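Local coordinates for protein D-ribulose-5-phosphate 3-epimerase, putative (Plasmodium falciparum, PDB 1TQX) that probably interconverts D-ribulose 5-phosphate and D-xylulose 5-phosphate, using one bound divalent metal ion per subunit, at residues 5-10 with 195-200; 9-14 with 34-39; 70-75 with 90-95; 141-146 with 177-182. All coordinates share one frame; numbering follows the deposited sequence.

Contact 1 (5-10 with 195-200); sequences KAIIAP and ANIIVA
Ile7 and Ile197 pair where strand 7-10 runs beside strand 197-200, the first and last strands of a TIM barrel, so this parallel seam closes the barrel of this epimerase family member. The two strand axes diverge by 20° and approach to 4.7 Å. Backbone hydrogen bonds knit the seam: Ile7 N gives to Asn196 O, Ile198 N gives to Ile7 O at 2.8 Å, and Ala9 N gives to Ile198 O. Beyond these the pairing slackens, and Ala200 N makes a weak bond of 3.5 Å to Ala9 O. A CA-H...O contact adds to it, Val199 CA being 3.3 Å from the same Ala9 O.

Apolar contacts fall on both faces of the sheet. On one, the Ile7 and Ile197 side chains run alongside each other in the same direction, with Ile7 CD1 4.1 Å from Ile197 CG1; Trp34 of strand 34-40 touches both. Val199 shares this face and meets His36 and Asp179 beside the zinc site. On the other face, Ile8 CD1 comes within 4.0 Å of Ile198 CB, and helix 210-223 covers the pair through Met217 on Ile8 and Val221 on Ile198.

The polar side-chain contact belongs to Asn196. Its OD1 accepts from Ile176 N, and ND2 also bonds Asn175 OD1, so both ends of the amide are held. With CG between the backbone N and the carbonyl carbon (chi1 64°), the amide swings across to the other segment, where Asn196 ND2 donates almost straight (171°) to Lys5 O at 3.2 Å, nearly in the amide plane.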
loop_
_atom_site.group_PDB
_atom_site.type_symbol
_atom_site.label_atom_id
_atom_site.label_comp_id
_atom_site.label_asym_id
_atom_site.label_seq_id
_atom_site.Cartn_x
_atom_site.Cartn_y
_atom_site.Cartn_z
ATOM N N LYS A 5 14.397 -2.324 -0.494
ATOM C CA LYS A 5 14.415 -2.338 -1.952
ATOM C C LYS A 5 13.490 -1.244 -2.490
ATOM O O LYS A 5 12.540 -0.845 -1.814
ATOM C CB LYS A 5 13.932 -3.699 -2.462
ATOM C CG LYS A 5 14.515 -4.892 -1.711
ATOM C CD LYS A 5 16.011 -5.049 -1.952
ATOM C CE LYS A 5 16.302 -5.684 -3.310
ATOM N NZ LYS A 5 15.806 -7.095 -3.405
ATOM N N ALA A 6 13.771 -0.756 -3.697
ATOM C CA ALA A 6 12.921 0.258 -4.316
ATOM C C ALA A 6 11.778 -0.524 -4.957
ATOM O O ALA A 6 12.010 -1.326 -5.855
ATOM C CB ALA A 6 13.693 1.017 -5.374
ATOM N N ILE A 7 10.550 -0.296 -4.503
ATOM C CA ILE A 7 9.414 -1.041 -5.041
ATOM C C ILE A 7 8.306 -0.170 -5.618
ATOM O O ILE A 7 7.836 0.762 -4.967
ATOM C CB ILE A 7 8.800 -1.944 -3.946
ATOM C CG1 ILE A 7 9.858 -2.933 -3.448
ATOM C CG2 ILE A 7 7.569 -2.673 -4.486
ATOM C CD1 ILE A 7 9.509 -3.603 -2.139
ATOM N N ILE A 8 7.888 -0.483 -6.841
ATOM C CA ILE A 8 6.809 0.256 -7.475
ATOM C C ILE A 8 5.583 -0.657 -7.447
ATOM O O ILE A 8 5.639 -1.798 -7.914
ATOM C CB ILE A 8 7.151 0.622 -8.936
ATOM C CG1 ILE A 8 8.462 1.410 -8.977
ATOM C CG2 ILE A 8 6.024 1.446 -9.545
ATOM C CD1 ILE A 8 8.463 2.649 -8.108
ATOM N N ALA A 9 4.486 -0.157 -6.886
ATOM C CA ALA A 9 3.258 -0.942 -6.783
ATOM C C ALA A 9 2.059 -0.215 -7.391
ATOM O O ALA A 9 1.372 0.543 -6.709
ATOM C CB ALA A 9 2.983 -1.275 -5.316
ATOM N N PRO A 10 1.790 -0.450 -8.686
ATOM C CA PRO A 10 0.665 0.186 -9.382
ATOM C C PRO A 10 -0.657 -0.153 -8.692
ATOM O O PRO A 10 -0.904 -1.307 -8.340
ATOM C CB PRO A 10 0.745 -0.410 -10.790
ATOM C CG PRO A 10 2.225 -0.726 -10.952
ATOM C CD PRO A 10 2.560 -1.312 -9.602
ATOM N N ALA A 195 10.715 7.200 1.885
ATOM C CA ALA A 195 9.818 6.199 1.306
ATOM C C ALA A 195 10.555 5.283 0.335
ATOM O O ALA A 195 11.397 5.745 -0.435
ATOM C CB ALA A 195 8.653 6.888 0.586
ATOM N N ASN A 196 10.250 3.985 0.371
ATOM C CA ASN A 196 10.895 3.041 -0.542
ATOM C C ASN A 196 9.897 2.223 -1.369
ATOM O O ASN A 196 10.286 1.508 -2.290
ATOM C CB ASN A 196 11.853 2.097 0.209
ATOM C CG ASN A 196 11.143 1.192 1.200
ATOM O OD1 ASN A 196 10.600 1.655 2.199
ATOM N ND2 ASN A 196 11.158 -0.112 0.930
ATOM N N ILE A 197 8.615 2.325 -1.035
ATOM C CA ILE A 197 7.577 1.623 -1.778
ATOM C C ILE A 197 6.605 2.684 -2.275
ATOM O O ILE A 197 6.066 3.463 -1.491
ATOM C CB ILE A 197 6.837 0.596 -0.900
ATOM C CG1 ILE A 197 7.849 -0.389 -0.298
ATOM C CG2 ILE A 197 5.811 -0.158 -1.747
ATOM C CD1 ILE A 197 7.218 -1.483 0.530
ATOM N N ILE A 198 6.376 2.702 -3.582
ATOM C CA ILE A 198 5.515 3.711 -4.183
ATOM C C ILE A 198 4.231 3.175 -4.790
ATOM O O ILE A 198 4.270 2.384 -5.734
ATOM C CB ILE A 198 6.280 4.460 -5.293
ATOM C CG1 ILE A 198 7.626 4.958 -4.750
ATOM C CG2 ILE A 198 5.418 5.598 -5.848
ATOM C CD1 ILE A 198 7.523 5.917 -3.578
ATOM N N VAL A 199 3.095 3.609 -4.260
ATOM C CA VAL A 199 1.813 3.190 -4.814
ATOM C C VAL A 199 1.355 4.308 -5.744
ATOM O O VAL A 199 1.202 5.455 -5.318
ATOM C CB VAL A 199 0.752 2.986 -3.708
ATOM C CG1 VAL A 199 -0.616 2.737 -4.341
ATOM C CG2 VAL A 199 1.146 1.813 -2.825
ATOM N N ALA A 200 1.135 3.982 -7.010
ATOM C CA ALA A 200 0.707 4.985 -7.978
ATOM C C ALA A 200 -0.423 4.433 -8.827
ATOM O O ALA A 200 -0.334 3.320 -9.344
ATOM C CB ALA A 200 1.887 5.388 -8.872
#

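Contact 2 (9-14 with 34-39); sequences APSVLA and WIHLDV. With ZN (zinc ion), chain D.
Val12 and Ile35 form the tight part of this contact, their side chains set roughly perpendicular. Val12 CG1 presses on Ile35 CD1 at 3.4 Å, closer than usual for two carbons. CG1 stands anti to the carbonyl carbon (chi1 -60°), which leaves CG2 in the notch between N and C to meet Leu37 CD2 at 3.6 Å. At the other end of the segments Ala9 CB abuts Trp34 CB, 3.5 Å away. Two backbone bonds bridge Ser11 and His36: His36 N gives to Pro10 O at 2.9 Å, and Val12 N gives to His36 O.

Past this bridge the chains separate, with the CA atoms of Leu13 and Asp38 already 6.5 Å apart, and a water bridges the two segments. It donates to His36 O at 2.7 Å, accepts from Leu13 N and Asp38 N, and is hydrogen-bonded to Ser11 OG. That hydroxyl, anti to the backbone N (chi1 -176°), lies near the plane of the His36 ring at its edge and 2.9 Å from Asp38 OD2. The other carboxylate oxygen, Asp38 OD1, binds the zinc, as does His36 NE2 at 2.2 Å. Ser11 is a predicted substrate-binding residue and Asp38 the predicted proton acceptor, so the looser half is probably part of the catalytic pocket.

Asp68 of strand 66-72 holds His36 ND1 as a second-shell partner. Helix 20-29 packs on the outer side, with Thr24 against Val12 and Ile35, while Val199 of strand 197-200 touches both Ser11 and His36.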
loop_
_atom_site.group_PDB
_atom_site.type_symbol
_atom_site.label_atom_id
_atom_site.label_comp_id
_atom_site.label_asym_id
_atom_site.label_seq_id
_atom_site.Cartn_x
_atom_site.Cartn_y
_atom_site.Cartn_z
ATOM N N ALA A 9 4.486 -0.157 -6.886
ATOM C CA ALA A 9 3.258 -0.942 -6.783
ATOM C C ALA A 9 2.059 -0.215 -7.391
ATOM O O ALA A 9 1.372 0.543 -6.709
ATOM C CB ALA A 9 2.983 -1.275 -5.316
ATOM N N PRO A 10 1.790 -0.450 -8.686
ATOM C CA PRO A 10 0.665 0.186 -9.382
ATOM C C PRO A 10 -0.657 -0.153 -8.692
ATOM O O PRO A 10 -0.904 -1.307 -8.340
ATOM C CB PRO A 10 0.745 -0.410 -10.790
ATOM C CG PRO A 10 2.225 -0.726 -10.952
ATOM C CD PRO A 10 2.560 -1.312 -9.602
ATOM N N SER A 11 -1.502 0.854 -8.499
ATOM C CA SER A 11 -2.794 0.652 -7.848
ATOM C C SER A 11 -3.863 0.373 -8.902
ATOM O O SER A 11 -4.237 1.269 -9.655
ATOM C CB SER A 11 -3.169 1.896 -7.035
ATOM O OG SER A 11 -4.379 1.682 -6.330
ATOM N N VAL A 12 -4.358 -0.865 -8.940
ATOM C CA VAL A 12 -5.360 -1.283 -9.927
ATOM C C VAL A 12 -6.695 -0.544 -9.884
ATOM O O VAL A 12 -7.492 -0.642 -10.815
ATOM C CB VAL A 12 -5.657 -2.809 -9.831
ATOM C CG1 VAL A 12 -4.388 -3.596 -10.093
ATOM C CG2 VAL A 12 -6.228 -3.158 -8.458
ATOM N N LEU A 13 -6.940 0.184 -8.803
ATOM C CA LEU A 13 -8.178 0.945 -8.656
ATOM C C LEU A 13 -8.296 1.936 -9.816
ATOM O O LEU A 13 -9.398 2.258 -10.268
ATOM C CB LEU A 13 -8.157 1.710 -7.325
ATOM C CG LEU A 13 -9.421 2.438 -6.863
ATOM C CD1 LEU A 13 -10.423 1.438 -6.305
ATOM C CD2 LEU A 13 -9.051 3.455 -5.787
ATOM N N ALA A 14 -7.146 2.408 -10.295
ATOM C CA ALA A 14 -7.091 3.376 -11.390
ATOM C C ALA A 14 -7.099 2.764 -12.796
ATOM O O ALA A 14 -7.073 3.486 -13.790
ATOM C CB ALA A 14 -5.858 4.263 -11.223
ATOM N N TRP A 34 5.244 -5.179 -7.340
ATOM C CA TRP A 34 4.023 -5.420 -6.575
ATOM C C TRP A 34 2.795 -4.938 -7.339
ATOM O O TRP A 34 2.906 -4.115 -8.251
ATOM C CB TRP A 34 4.065 -4.625 -5.263
ATOM C CG TRP A 34 5.023 -5.093 -4.195
ATOM C CD1 TRP A 34 6.114 -5.896 -4.348
ATOM C CD2 TRP A 34 4.978 -4.738 -2.810
ATOM N NE1 TRP A 34 6.753 -6.065 -3.138
ATOM C CE2 TRP A 34 6.074 -5.360 -2.180
ATOM C CE3 TRP A 34 4.114 -3.941 -2.040
ATOM C CZ2 TRP A 34 6.331 -5.219 -0.815
ATOM C CZ3 TRP A 34 4.368 -3.800 -0.679
ATOM C CH2 TRP A 34 5.473 -4.438 -0.081
ATOM N N ILE A 35 1.628 -5.457 -6.962
ATOM C CA ILE A 35 0.367 -5.010 -7.544
ATOM C C ILE A 35 -0.418 -4.602 -6.296
ATOM O O ILE A 35 -0.603 -5.403 -5.381
ATOM C CB ILE A 35 -0.365 -6.121 -8.368
ATOM C CG1 ILE A 35 -1.546 -5.501 -9.118
ATOM C CG2 ILE A 35 -0.843 -7.265 -7.475
ATOM C CD1 ILE A 35 -1.129 -4.454 -10.145
ATOM N N HIS A 36 -0.825 -3.335 -6.242
ATOM C CA HIS A 36 -1.543 -2.802 -5.087
ATOM C C HIS A 36 -3.049 -2.941 -5.249
ATOM O O HIS A 36 -3.651 -2.332 -6.143
ATOM C CB HIS A 36 -1.169 -1.331 -4.894
ATOM C CG HIS A 36 -1.555 -0.781 -3.559
ATOM N ND1 HIS A 36 -0.876 -1.096 -2.400
ATOM C CD2 HIS A 36 -2.548 0.062 -3.194
ATOM C CE1 HIS A 36 -1.433 -0.471 -1.382
ATOM N NE2 HIS A 36 -2.450 0.239 -1.835
ATOM N N LEU A 37 -3.660 -3.722 -4.362
ATOM C CA LEU A 37 -5.091 -4.001 -4.416
ATOM C C LEU A 37 -5.892 -3.325 -3.303
ATOM O O LEU A 37 -5.857 -3.759 -2.151
ATOM C CB LEU A 37 -5.295 -5.524 -4.357
ATOM C CG LEU A 37 -4.465 -6.289 -5.398
ATOM C CD1 LEU A 37 -4.281 -7.755 -4.998
ATOM C CD2 LEU A 37 -5.158 -6.170 -6.751
ATOM N N ASP A 38 -6.617 -2.266 -3.657
ATOM C CA ASP A 38 -7.430 -1.526 -2.689
ATOM C C ASP A 38 -8.815 -2.123 -2.456
ATOM O O ASP A 38 -9.646 -2.142 -3.361
ATOM C CB ASP A 38 -7.600 -0.067 -3.138
ATOM C CG ASP A 38 -6.320 0.731 -3.020
ATOM O OD1 ASP A 38 -5.648 0.617 -1.982
ATOM O OD2 ASP A 38 -5.990 1.488 -3.953
ATOM N N VAL A 39 -9.054 -2.581 -1.231
ATOM C CA VAL A 39 -10.337 -3.167 -0.841
ATOM C C VAL A 39 -11.085 -2.142 0.018
ATOM O O VAL A 39 -10.593 -1.736 1.069
ATOM C CB VAL A 39 -10.119 -4.460 -0.026
ATOM C CG1 VAL A 39 -11.461 -5.096 0.336
ATOM C CG2 VAL A 39 -9.268 -5.444 -0.845
HETATM ZN ZN ZN D . -4.014 1.681 -1.141
HETATM O O HOH W 1 -5.798 -0.748 -5.968
#

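Contact 3 (70-75 with 90-95); sequences HLMVEY and TFHFEA. With ZN (zinc ion), chain D.
His70 and His92 meet rim to rim, neither ring lying over the other: their centroids are 4.9 Å apart and their planes differ by 28°. The link is a hydrogen bond of 2.7 Å from His70 NE2 to His92 NE2, with an N-H...N angle of 162°. The acceptor lies close to the plane of the His70 ring, but the donor is tilted from that of His92. CG anti to the backbone N places the His70 ring, and chi2 of -178° turns ND1 to the zinc ion, 2.3 Å away, with NE2 facing His92. Behind this second-shell ring, His92 ND1 donates to Glu94 OE1 at 3.0 Å, on the syn side of the carboxylate though somewhat out of its plane. The resulting carboxylate-His-His-metal chain fixes the rotation of both rings and may polarise them.

Met72 flanks the pair, its CG 3.3 Å above one face of the His70 ring, toward the rim. Leu71 O lies at the edge of the His92 ring. Backbone pairing is short: Leu71 N gives to Thr90 O at 2.7 Å, after which a water joins Leu71 O, Val73 O and His92 N.

The contact lies at the C-terminal ends of neighbouring parallel TIM-barrel strands 66-72 and 88-92 and in the turns that follow. Strand 34-40 lies beyond the first, with Val39 against Leu71; strand 116-121 lies beyond the second, with Ser120 touching both histidines, and helix 100-111 packs on Phe91.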
loop_
_atom_site.group_PDB
_atom_site.type_symbol
_atom_site.label_atom_id
_atom_site.label_comp_id
_atom_site.label_asym_id
_atom_site.label_seq_id
_atom_site.Cartn_x
_atom_site.Cartn_y
_atom_site.Cartn_z
ATOM N N HIS A 70 -4.496 -3.617 0.405
ATOM C CA HIS A 70 -4.744 -2.519 1.330
ATOM C C HIS A 70 -6.202 -2.624 1.768
ATOM O O HIS A 70 -7.112 -2.332 0.994
ATOM C CB HIS A 70 -4.495 -1.173 0.635
ATOM C CG HIS A 70 -4.707 0.018 1.517
ATOM N ND1 HIS A 70 -4.567 1.312 1.059
ATOM C CD2 HIS A 70 -5.064 0.117 2.820
ATOM C CE1 HIS A 70 -4.832 2.156 2.041
ATOM N NE2 HIS A 70 -5.135 1.457 3.120
ATOM N N LEU A 71 -6.413 -3.042 3.010
ATOM C CA LEU A 71 -7.754 -3.213 3.552
ATOM C C LEU A 71 -8.337 -1.942 4.165
ATOM O O LEU A 71 -8.129 -1.660 5.340
ATOM C CB LEU A 71 -7.745 -4.329 4.605
ATOM C CG LEU A 71 -7.297 -5.705 4.090
ATOM C CD1 LEU A 71 -6.979 -6.632 5.264
ATOM C CD2 LEU A 71 -8.390 -6.294 3.209
ATOM N N MET A 72 -9.050 -1.165 3.356
ATOM C CA MET A 72 -9.700 0.047 3.853
ATOM C C MET A 72 -11.107 -0.414 4.204
ATOM O O MET A 72 -12.084 -0.037 3.557
ATOM C CB MET A 72 -9.746 1.125 2.768
ATOM C CG MET A 72 -8.396 1.777 2.514
ATOM S SD MET A 72 -8.380 2.922 1.114
ATOM C CE MET A 72 -7.745 1.862 -0.176
ATOM N N VAL A 73 -11.191 -1.243 5.239
ATOM C CA VAL A 73 -12.459 -1.819 5.663
ATOM C C VAL A 73 -12.588 -1.907 7.173
ATOM O O VAL A 73 -11.601 -1.793 7.902
ATOM C CB VAL A 73 -12.599 -3.262 5.144
ATOM C CG1 VAL A 73 -12.488 -3.298 3.621
ATOM C CG2 VAL A 73 -11.506 -4.137 5.776
ATOM N N GLU A 74 -13.820 -2.109 7.634
ATOM C CA GLU A 74 -14.070 -2.302 9.054
ATOM C C GLU A 74 -13.860 -3.805 9.232
ATOM O O GLU A 74 -13.993 -4.567 8.270
ATOM C CB GLU A 74 -15.521 -1.956 9.426
ATOM C CG GLU A 74 -15.994 -0.570 9.010
ATOM C CD GLU A 74 -17.339 -0.192 9.622
ATOM O OE1 GLU A 74 -18.245 -1.056 9.665
ATOM O OE2 GLU A 74 -17.492 0.974 10.048
ATOM N N TYR A 75 -13.528 -4.231 10.446
ATOM C CA TYR A 75 -13.329 -5.650 10.734
ATOM C C TYR A 75 -12.305 -6.318 9.814
ATOM O O TYR A 75 -12.579 -7.372 9.239
ATOM C CB TYR A 75 -14.665 -6.395 10.609
ATOM C CG TYR A 75 -15.807 -5.730 11.338
ATOM C CD1 TYR A 75 -15.795 -5.606 12.723
ATOM C CD2 TYR A 75 -16.904 -5.225 10.642
ATOM C CE1 TYR A 75 -16.845 -4.997 13.402
ATOM C CE2 TYR A 75 -17.965 -4.613 11.313
ATOM C CZ TYR A 75 -17.926 -4.505 12.694
ATOM O OH TYR A 75 -18.967 -3.910 13.377
ATOM N N THR A 90 -2.529 -5.167 4.598
ATOM C CA THR A 90 -2.346 -3.912 5.319
ATOM C C THR A 90 -3.689 -3.434 5.855
ATOM O O THR A 90 -4.623 -3.205 5.086
ATOM C CB THR A 90 -1.754 -2.825 4.384
ATOM O OG1 THR A 90 -0.451 -3.232 3.949
ATOM C CG2 THR A 90 -1.648 -1.478 5.104
ATOM N N PHE A 91 -3.797 -3.301 7.175
ATOM C CA PHE A 91 -5.047 -2.837 7.765
ATOM C C PHE A 91 -4.853 -1.442 8.340
ATOM O O PHE A 91 -3.718 -0.985 8.501
ATOM C CB PHE A 91 -5.533 -3.816 8.853
ATOM C CG PHE A 91 -4.622 -3.918 10.045
ATOM C CD1 PHE A 91 -4.766 -3.050 11.127
ATOM C CD2 PHE A 91 -3.637 -4.901 10.101
ATOM C CE1 PHE A 91 -3.940 -3.162 12.251
ATOM C CE2 PHE A 91 -2.807 -5.018 11.223
ATOM C CZ PHE A 91 -2.962 -4.146 12.296
ATOM N N HIS A 92 -5.957 -0.758 8.633
ATOM C CA HIS A 92 -5.880 0.590 9.177
ATOM C C HIS A 92 -5.857 0.663 10.693
ATOM O O HIS A 92 -6.634 0.002 11.375
ATOM C CB HIS A 92 -7.031 1.445 8.634
ATOM C CG HIS A 92 -6.698 2.146 7.354
ATOM N ND1 HIS A 92 -6.086 3.382 7.322
ATOM C CD2 HIS A 92 -6.794 1.740 6.066
ATOM C CE1 HIS A 92 -5.812 3.704 6.071
ATOM N NE2 HIS A 92 -6.229 2.723 5.288
ATOM N N PHE A 93 -4.939 1.479 11.203
ATOM C CA PHE A 93 -4.783 1.709 12.635
ATOM C C PHE A 93 -6.142 2.181 13.153
ATOM O O PHE A 93 -6.582 1.780 14.232
ATOM C CB PHE A 93 -3.703 2.788 12.839
ATOM C CG PHE A 93 -3.391 3.119 14.283
ATOM C CD1 PHE A 93 -2.968 2.139 15.175
ATOM C CD2 PHE A 93 -3.441 4.442 14.721
ATOM C CE1 PHE A 93 -2.593 2.474 16.483
ATOM C CE2 PHE A 93 -3.067 4.783 16.025
ATOM C CZ PHE A 93 -2.642 3.796 16.902
ATOM N N GLU A 94 -6.812 3.015 12.359
ATOM C CA GLU A 94 -8.113 3.559 12.739
ATOM C C GLU A 94 -9.238 2.530 12.750
ATOM O O GLU A 94 -10.218 2.689 13.476
ATOM C CB GLU A 94 -8.506 4.719 11.812
ATOM C CG GLU A 94 -7.480 5.851 11.745
ATOM C CD GLU A 94 -6.392 5.588 10.723
ATOM O OE1 GLU A 94 -6.406 4.501 10.112
ATOM O OE2 GLU A 94 -5.525 6.465 10.524
ATOM N N ALA A 95 -9.105 1.481 11.943
ATOM C CA ALA A 95 -10.137 0.450 11.884
ATOM C C ALA A 95 -10.236 -0.298 13.216
ATOM O O ALA A 95 -11.283 -0.863 13.540
ATOM C CB ALA A 95 -9.838 -0.529 10.749
HETATM ZN ZN ZN D . -4.014 1.681 -1.141
HETATM O O HOH W 2 -8.586 -1.993 8.008
HETATM O O HOH W 3 -13.309 -2.483 12.535
#

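Contact 4 (141-146 with 177-182); sequences TVLVMT and QVDGGL. With ZN (zinc ion), chain D; SO4 (sulfate ion), chain C.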
loop_
_atom_site.group_PDB
_atom_site.type_symbol
_atom_site.label_atom_id
_atom_site.label_comp_id
_atom_site.label_asym_id
_atom_site.label_seq_id
_atom_site.Cartn_x
_atom_site.Cartn_y
_atom_site.Cartn_z
ATOM N N THR A 141 5.508 -3.202 6.878
ATOM C CA THR A 141 5.311 -1.957 6.146
ATOM C C THR A 141 4.326 -1.002 6.814
ATOM O O THR A 141 3.321 -1.432 7.385
ATOM C CB THR A 141 4.718 -2.238 4.739
ATOM O OG1 THR A 141 5.506 -3.222 4.058
ATOM C CG2 THR A 141 4.664 -0.949 3.911
ATOM N N VAL A 142 4.620 0.291 6.736
ATOM C CA VAL A 142 3.718 1.312 7.246
ATOM C C VAL A 142 3.294 2.079 5.996
ATOM O O VAL A 142 4.139 2.572 5.250
ATOM C CB VAL A 142 4.394 2.295 8.222
ATOM C CG1 VAL A 142 3.435 3.442 8.537
ATOM C CG2 VAL A 142 4.756 1.578 9.513
ATOM N N LEU A 143 1.989 2.143 5.757
ATOM C CA LEU A 143 1.461 2.839 4.590
ATOM C C LEU A 143 0.982 4.225 5.017
ATOM O O LEU A 143 -0.053 4.359 5.670
ATOM C CB LEU A 143 0.295 2.031 3.991
ATOM C CG LEU A 143 -0.270 2.382 2.606
ATOM C CD1 LEU A 143 -1.327 1.339 2.232
ATOM C CD2 LEU A 143 -0.881 3.767 2.603
ATOM N N VAL A 144 1.756 5.246 4.658
ATOM C CA VAL A 144 1.429 6.627 4.982
ATOM C C VAL A 144 0.536 7.180 3.872
ATOM O O VAL A 144 1.000 7.400 2.754
ATOM C CB VAL A 144 2.716 7.502 5.080
ATOM C CG1 VAL A 144 2.345 8.966 5.293
ATOM C CG2 VAL A 144 3.601 7.008 6.219
ATOM N N MET A 145 -0.747 7.378 4.168
ATOM C CA MET A 145 -1.661 7.926 3.171
ATOM C C MET A 145 -1.247 9.367 2.907
ATOM O O MET A 145 -1.072 10.146 3.849
ATOM C CB MET A 145 -3.109 7.918 3.673
ATOM C CG MET A 145 -3.760 6.546 3.786
ATOM S SD MET A 145 -3.788 5.628 2.223
ATOM C CE MET A 145 -4.731 6.711 1.170
ATOM N N THR A 146 -1.081 9.719 1.637
ATOM C CA THR A 146 -0.713 11.086 1.284
ATOM C C THR A 146 -1.931 11.803 0.706
ATOM O O THR A 146 -1.822 12.879 0.112
ATOM C CB THR A 146 0.466 11.122 0.290
ATOM O OG1 THR A 146 0.249 10.176 -0.763
ATOM C CG2 THR A 146 1.770 10.785 1.014
ATOM N N GLN A 177 5.690 2.976 2.800
ATOM C CA GLN A 177 4.897 3.071 1.585
ATOM C C GLN A 177 4.071 4.361 1.568
ATOM O O GLN A 177 3.538 4.779 2.595
ATOM C CB GLN A 177 3.990 1.829 1.521
ATOM C CG GLN A 177 3.167 1.660 0.265
ATOM C CD GLN A 177 2.408 0.344 0.266
ATOM O OE1 GLN A 177 1.777 -0.013 1.262
ATOM N NE2 GLN A 177 2.458 -0.380 -0.850
ATOM N N VAL A 178 3.992 5.005 0.406
ATOM C CA VAL A 178 3.213 6.234 0.270
ATOM C C VAL A 178 2.124 5.939 -0.739
ATOM O O VAL A 178 2.349 5.221 -1.712
ATOM C CB VAL A 178 4.083 7.437 -0.179
ATOM C CG1 VAL A 178 4.967 7.871 0.982
ATOM C CG2 VAL A 178 4.933 7.065 -1.384
ATOM N N ASP A 179 0.949 6.512 -0.519
ATOM C CA ASP A 179 -0.194 6.205 -1.365
ATOM C C ASP A 179 -1.147 7.392 -1.474
ATOM O O ASP A 179 -1.699 7.843 -0.472
ATOM C CB ASP A 179 -0.867 4.983 -0.726
ATOM C CG ASP A 179 -2.104 4.504 -1.455
ATOM O OD1 ASP A 179 -2.656 3.489 -0.971
ATOM O OD2 ASP A 179 -2.523 5.100 -2.471
ATOM N N GLY A 180 -1.332 7.893 -2.694
ATOM C CA GLY A 180 -2.215 9.029 -2.904
ATOM C C GLY A 180 -1.549 10.181 -3.634
ATOM O O GLY A 180 -0.789 10.950 -3.044
ATOM N N GLY A 181 -1.822 10.289 -4.929
ATOM C CA GLY A 181 -1.255 11.364 -5.722
ATOM C C GLY A 181 0.210 11.228 -6.100
ATOM O O GLY A 181 0.865 12.230 -6.386
ATOM N N LEU A 182 0.734 10.006 -6.102
ATOM C CA LEU A 182 2.132 9.803 -6.466
ATOM C C LEU A 182 2.350 9.877 -7.973
ATOM O O LEU A 182 1.651 9.220 -8.749
ATOM C CB LEU A 182 2.644 8.444 -5.954
ATOM C CG LEU A 182 3.213 8.382 -4.531
ATOM C CD1 LEU A 182 4.419 9.324 -4.422
ATOM C CD2 LEU A 182 2.146 8.775 -3.521
HETATM ZN ZN ZN D . -4.014 1.681 -1.141
HETATM S S SO4 C . -3.739 7.972 -7.179
HETATM O O1 SO4 C . -2.837 6.806 -7.131
HETATM O O2 SO4 C . -4.330 8.193 -5.846
HETATM O O3 SO4 C . -2.972 9.168 -7.548
HETATM O O4 SO4 C . -4.801 7.737 -8.180
#
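Gln177 lies across Thr141 and Leu143, and its side chain can be followed outward from the backbone. Gln177 CB sits 3.7 Å from Thr141 CG2. CG is anti to the backbone N (chi1 -174°), and the extended chain beyond it brings Gln177 CD to 4.1 Å from Leu143 CG. At the tip Gln177 OE1 lies against Leu143, 3.4 Å from its CG, while NE2 turns the other way and donates to Asp68 OD2 of strand 66-72. The amide thus has one end against a leucine branch and the other tied to a carboxylate that also holds the metal ligand His36.

Strands 141-145 and 175-179 run parallel and, with helix 161-170, make a beta-alpha-beta unit of the TIM barrel. Their backbones pair through Gln177 N to Val142 O and Val144 N to Gln177 O; the next bond, Asp179 N to Val144 O, is weak.

Two residues along from Gln177, Asp179 points to the same face. Leu143 CD2 packs on Asp179 CB at 3.5 Å; Asp179 OD1 binds the zinc at 2.3 Å, and Met145 SD lies 4.0 Å from Asp179 OD1. Asp179 is the predicted proton donor.

Where the strands end, Thr146 N reaches Asp179 O from above the carbonyl plane (42° out of it). Thr146 OG1 donates to Gly180 O at 2.6 Å. At Gly180's backbone angles a CB would collide with the carbonyl oxygen of the residue before. One residue on, Gly181 N makes weak bonds to a sulfate, 3.1 Å from its O3; Gly153 N and Thr202 OG1 also hold this ion, which may mark where the substrate phosphate binds.

All four contacts belong to one closed parallel barrel, and contacts 2, 3 and 4 share the zinc bound by His36, Asp38, His70 and Asp179. Contact 1 closes the ring and adjoins contact 2 through Ala200 O and Ser11 N (2.9 Å) and contact 4 through Val199 N and Val178 O (3.1 Å). Contacts 2 and 3 join at Leu37 O and His70 N (2.9 Å). Contacts 3 and 4 are separated in the sheet by strand 116-121, yet meet in the barrel interior, where His70 CE1 lies 3.6 Å from Met145 SD. Contacts 1 and 3 stand on opposite sides of the chain's centre, their own centres about 20 Å apart.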